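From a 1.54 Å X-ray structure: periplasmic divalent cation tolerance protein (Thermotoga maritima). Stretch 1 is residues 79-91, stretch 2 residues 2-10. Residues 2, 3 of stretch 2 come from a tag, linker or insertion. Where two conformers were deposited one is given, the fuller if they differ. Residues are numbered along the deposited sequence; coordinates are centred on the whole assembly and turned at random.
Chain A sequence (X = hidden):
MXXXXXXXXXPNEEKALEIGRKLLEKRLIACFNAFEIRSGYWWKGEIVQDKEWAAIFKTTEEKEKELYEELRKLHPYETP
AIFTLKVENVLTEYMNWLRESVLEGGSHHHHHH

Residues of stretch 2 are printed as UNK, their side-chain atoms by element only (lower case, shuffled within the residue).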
# COMPACT_ATOMS: atom_id res chain seq x y z
N THR A 79 6.43 12.21 -4.50
CA THR A 79 7.00 11.07 -5.23
C THR A 79 7.08 9.92 -4.22
O THR A 79 8.13 9.57 -3.69
CB THR A 79 8.42 11.37 -5.75
OG1 THR A 79 8.27 12.60 -6.54
CG2 THR A 79 8.96 10.29 -6.62
N PRO A 80 5.93 9.30 -3.98
CA PRO A 80 5.89 8.24 -2.99
C PRO A 80 6.51 6.95 -3.46
O PRO A 80 6.59 6.68 -4.65
CB PRO A 80 4.36 8.04 -2.80
CG PRO A 80 3.82 8.32 -4.17
CD PRO A 80 4.59 9.57 -4.59
N ALA A 81 6.92 6.15 -2.45
CA ALA A 81 7.36 4.80 -2.79
C ALA A 81 6.07 3.99 -3.07
O ALA A 81 5.18 3.90 -2.21
CB ALA A 81 8.00 4.13 -1.57
N ILE A 82 5.89 3.50 -4.26
CA ILE A 82 4.80 2.60 -4.59
C ILE A 82 5.40 1.48 -5.43
O ILE A 82 6.02 1.75 -6.46
CB ILE A 82 3.63 3.24 -5.34
CG1 ILE A 82 3.06 4.46 -4.60
CG2 ILE A 82 2.54 2.20 -5.54
CD1 ILE A 82 1.98 5.19 -5.42
N PHE A 83 5.35 0.25 -4.94
CA PHE A 83 5.89 -0.88 -5.72
C PHE A 83 5.11 -2.15 -5.39
O PHE A 83 4.41 -2.26 -4.41
CB PHE A 83 7.38 -1.06 -5.54
CG PHE A 83 7.89 -1.22 -4.14
CD1 PHE A 83 7.82 -2.46 -3.52
CD2 PHE A 83 8.44 -0.13 -3.48
CE1 PHE A 83 8.31 -2.61 -2.22
CE2 PHE A 83 8.93 -0.31 -2.17
CZ PHE A 83 8.86 -1.54 -1.57
N THR A 84 5.20 -3.11 -6.33
CA THR A 84 4.43 -4.34 -6.21
C THR A 84 5.28 -5.59 -5.99
O THR A 84 6.26 -5.78 -6.70
CB THR A 84 3.70 -4.57 -7.56
OG1 THR A 84 2.84 -3.42 -7.78
CG2 THR A 84 2.76 -5.75 -7.45
N LEU A 85 4.87 -6.37 -5.02
CA LEU A 85 5.51 -7.65 -4.77
C LEU A 85 4.54 -8.74 -5.25
O LEU A 85 3.33 -8.64 -5.05
CB LEU A 85 5.77 -7.87 -3.28
CG LEU A 85 6.72 -6.91 -2.58
CD1 LEU A 85 6.06 -5.57 -2.32
CD2 LEU A 85 7.30 -7.51 -1.33
N LYS A 86 4.91 -9.57 -6.24
CA LYS A 86 4.04 -10.66 -6.68
C LYS A 86 4.20 -11.82 -5.66
O LYS A 86 5.19 -11.88 -4.94
CB LYS A 86 4.36 -11.17 -8.07
CG LYS A 86 5.34 -12.30 -8.19
CD LYS A 86 6.77 -12.01 -8.09
CE LYS A 86 7.43 -11.42 -6.90
NZ LYS A 86 7.62 -9.94 -6.89
N VAL A 87 3.17 -12.60 -5.56
CA VAL A 87 3.15 -13.74 -4.61
C VAL A 87 3.25 -15.01 -5.44
O VAL A 87 2.90 -14.96 -6.64
CB VAL A 87 1.79 -13.60 -3.89
CG1 VAL A 87 1.44 -14.77 -3.05
CG2 VAL A 87 1.84 -12.29 -3.08
N GLU A 88 3.80 -16.05 -4.87
CA GLU A 88 3.94 -17.30 -5.63
C GLU A 88 2.84 -18.29 -5.40
O GLU A 88 2.63 -19.22 -6.21
CB GLU A 88 5.29 -17.96 -5.27
CG GLU A 88 6.48 -17.10 -5.66
CD GLU A 88 6.39 -16.72 -7.13
OE1 GLU A 88 6.20 -17.63 -7.95
OE2 GLU A 88 6.51 -15.51 -7.40
N ASN A 89 2.21 -18.27 -4.24
CA ASN A 89 1.15 -19.21 -3.89
C ASN A 89 0.24 -18.48 -2.89
O ASN A 89 0.70 -17.58 -2.21
CB ASN A 89 1.71 -20.47 -3.22
CG ASN A 89 2.19 -21.53 -4.18
OD1 ASN A 89 1.56 -21.79 -5.21
ND2 ASN A 89 3.34 -22.13 -3.87
N VAL A 90 -0.96 -18.97 -2.76
CA VAL A 90 -1.93 -18.39 -1.82
C VAL A 90 -2.91 -19.48 -1.44
O VAL A 90 -3.38 -20.24 -2.33
CB VAL A 90 -2.66 -17.17 -2.41
CG1 VAL A 90 -3.40 -17.50 -3.68
CG2 VAL A 90 -3.63 -16.54 -1.39
N LEU A 91 -3.31 -19.51 -0.19
CA LEU A 91 -4.32 -20.49 0.26
C LEU A 91 -5.57 -20.25 -0.59
O LEU A 91 -6.04 -19.13 -0.70
CB LEU A 91 -4.58 -20.26 1.74
CG LEU A 91 -5.65 -21.16 2.37
CD1 LEU A 91 -5.16 -22.59 2.55
CD2 LEU A 91 -6.09 -20.57 3.70
N UNK A 2 -4.14 -12.78 -10.04
CA UNK A 2 -3.71 -13.38 -8.81
C UNK A 2 -3.51 -12.28 -7.73
O UNK A 2 -3.67 -11.09 -8.04
o UNK A 2 -1.38 -13.24 -9.49
c UNK A 2 -2.42 -14.13 -9.04
N UNK A 3 -3.07 -12.70 -6.57
CA UNK A 3 -2.83 -11.74 -5.48
C UNK A 3 -1.55 -10.95 -5.70
O UNK A 3 -0.51 -11.52 -6.02
c UNK A 3 -3.08 -10.59 -2.57
c UNK A 3 -2.17 -11.73 -2.94
c UNK A 3 -2.64 -12.53 -4.16
c UNK A 3 -1.94 -12.62 -1.71
N UNK A 4 -1.64 -9.63 -5.49
CA UNK A 4 -0.47 -8.79 -5.50
C UNK A 4 -0.48 -7.93 -4.22
O UNK A 4 -1.51 -7.72 -3.60
c UNK A 4 -0.33 -7.81 -6.67
c UNK A 4 -1.60 -6.93 -6.78
c UNK A 4 -1.39 -5.71 -7.65
c UNK A 4 -0.03 -8.59 -7.95
N UNK A 5 0.74 -7.65 -3.80
CA UNK A 5 0.93 -6.80 -2.62
C UNK A 5 1.56 -5.50 -3.12
O UNK A 5 2.62 -5.53 -3.73
c UNK A 5 0.40 -9.02 -0.49
c UNK A 5 2.89 -9.16 -0.19
c UNK A 5 1.92 -7.38 -1.61
c UNK A 5 1.74 -8.81 -1.14
N UNK A 6 0.91 -4.38 -2.81
CA UNK A 6 1.46 -3.07 -3.18
C UNK A 6 1.88 -2.40 -1.86
O UNK A 6 1.11 -2.28 -0.91
c UNK A 6 0.43 -2.21 -3.92
c UNK A 6 0.00 -2.86 -5.22
c UNK A 6 1.00 -0.83 -4.19
N UNK A 7 3.15 -2.01 -1.80
CA UNK A 7 3.76 -1.39 -0.63
C UNK A 7 3.95 0.11 -0.82
O UNK A 7 4.27 0.59 -1.90
c UNK A 7 7.52 -1.00 3.02
c UNK A 7 7.57 -0.19 1.91
c UNK A 7 6.71 -2.10 3.05
o UNK A 7 8.29 -0.73 4.14
c UNK A 7 5.97 -1.62 0.80
c UNK A 7 5.95 -2.44 1.92
c UNK A 7 5.17 -2.00 -0.44
c UNK A 7 6.77 -0.51 0.82
N UNK A 8 3.72 0.84 0.26
CA UNK A 8 4.00 2.29 0.25
C UNK A 8 4.30 2.69 1.68
O UNK A 8 4.07 1.95 2.64
c UNK A 8 2.82 3.07 -0.31
o UNK A 8 3.17 4.45 -0.47
N UNK A 9 4.82 3.91 1.84
CA UNK A 9 5.09 4.47 3.15
C UNK A 9 4.40 5.83 3.25
O UNK A 9 4.07 6.49 2.25
c UNK A 9 7.27 3.29 3.40
o UNK A 9 7.18 5.65 2.80
c UNK A 9 6.54 4.61 3.56
N UNK A 10 4.08 6.19 4.51
CA UNK A 10 3.31 7.38 4.85
C UNK A 10 3.91 8.11 6.03
O UNK A 10 4.64 7.53 6.83
c UNK A 10 1.87 6.90 5.28
c UNK A 10 -0.03 6.07 2.09
c UNK A 10 1.22 6.15 4.14
c UNK A 10 1.32 4.75 4.10
c UNK A 10 0.51 6.80 3.15
c UNK A 10 0.80 4.04 3.04
c UNK A 10 0.09 4.69 2.04
O HOH W 1 1.48 -11.97 -7.73
O HOH W 2 6.18 6.53 0.28

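Position 2 carries one carbon and then one oxygen, and these touch nothing on stretch 1. The atoms are those of a serine. Ser 2 comes from the expression tag, so its identity owes nothing to this contact.

Position 3 has four carbons forked at the second. One terminal carbon lies 4.0 Å from CG2 of Val 87 and 4.3 Å from CG2 of Val 90. This is leucine, again from the tag; CD2 of Leu 3 makes both contacts, so an apolar side chain meets two others. Its backbone is held through water 1, which donates to O of Leu 3 (2.7 Å) and accepts from N of Val 87 (2.8 Å).

Position 4 also has four carbons, but the fork is at the first and one arm is two carbons long. Its CB is 3.8 Å from CG2 of Thr 84. The residue is isoleucine, and the branched, wholly apolar side chain of Ile 4 is well suited to this buried place in a strand.

At position 5 four carbons fork at the second. CB lies 4.2 Å from CB of Leu 85, and the forking carbon 4.0 Å from CG2 of Val 87. This is another leucine. Leu 5 is long and apolar enough to pack against both Leu 85, its cross-strand partner, and Val 87, further along stretch 1.

Position 6 shows three carbons, one carrying the other two. One branch packs 3.7 Å from CG2 of Ile 82; the other is 3.9 Å from OG1 of Thr 84. It is valine, and the compact, branched form of Val 6 favours an extended backbone and fits the buried face.

Position 7 has one carbon, then a ring of six carbons bearing an oxygen. CB sits over a face of the Phe 83 ring, 4.1 Å from its centroid, and a ring carbon comes within 3.3 Å of CZ of Phe 83. The planes, 20° apart, are near parallel but slid so that the rings barely overlap. This is tyrosine: Tyr 7 offers a broad apolar surface to Phe 83, and its partly exposed setting suits a residue that also carries a hydroxyl.

Position 8 has one carbon and one oxygen, the oxygen 2.7 Å from O of Ala 81. It is serine. Small and polar, Ser 8 donates from OG to that carbonyl, satisfying a buried hydroxyl.

Position 9 has one carbon carrying an oxygen and a carbon. The oxygen accepts from water 2 (2.9 Å), which accepts from N of Ala 81 (2.9 Å). It is threonine: beta-branching favours a strand, and OG1 of Thr 9 supplies the acceptor.

Position 10 has one carbon and a six-carbon ring without oxygen, not touching stretch 1. It is phenylalanine, apolar as befits the buried Phe 10.

The contact is an antiparallel strand pairing. Leu 5 N donates to Leu 85 O (3.0 Å) and Leu 85 N to Leu 5 O (2.7 Å); Tyr 7 N donates to Phe 83 O (2.9 Å) and Phe 83 N to Tyr 7 O (3.2 Å). Between these pairs Thr 84 faces Val 6. Alternation places Leu 5, Tyr 7, Phe 83 and Leu 85 on one face, and Val 6 and Thr 84 on the other, so backbone bonds set the register while side chains pack on both faces.

Stretch 2 (2-10) SLILVYSTF
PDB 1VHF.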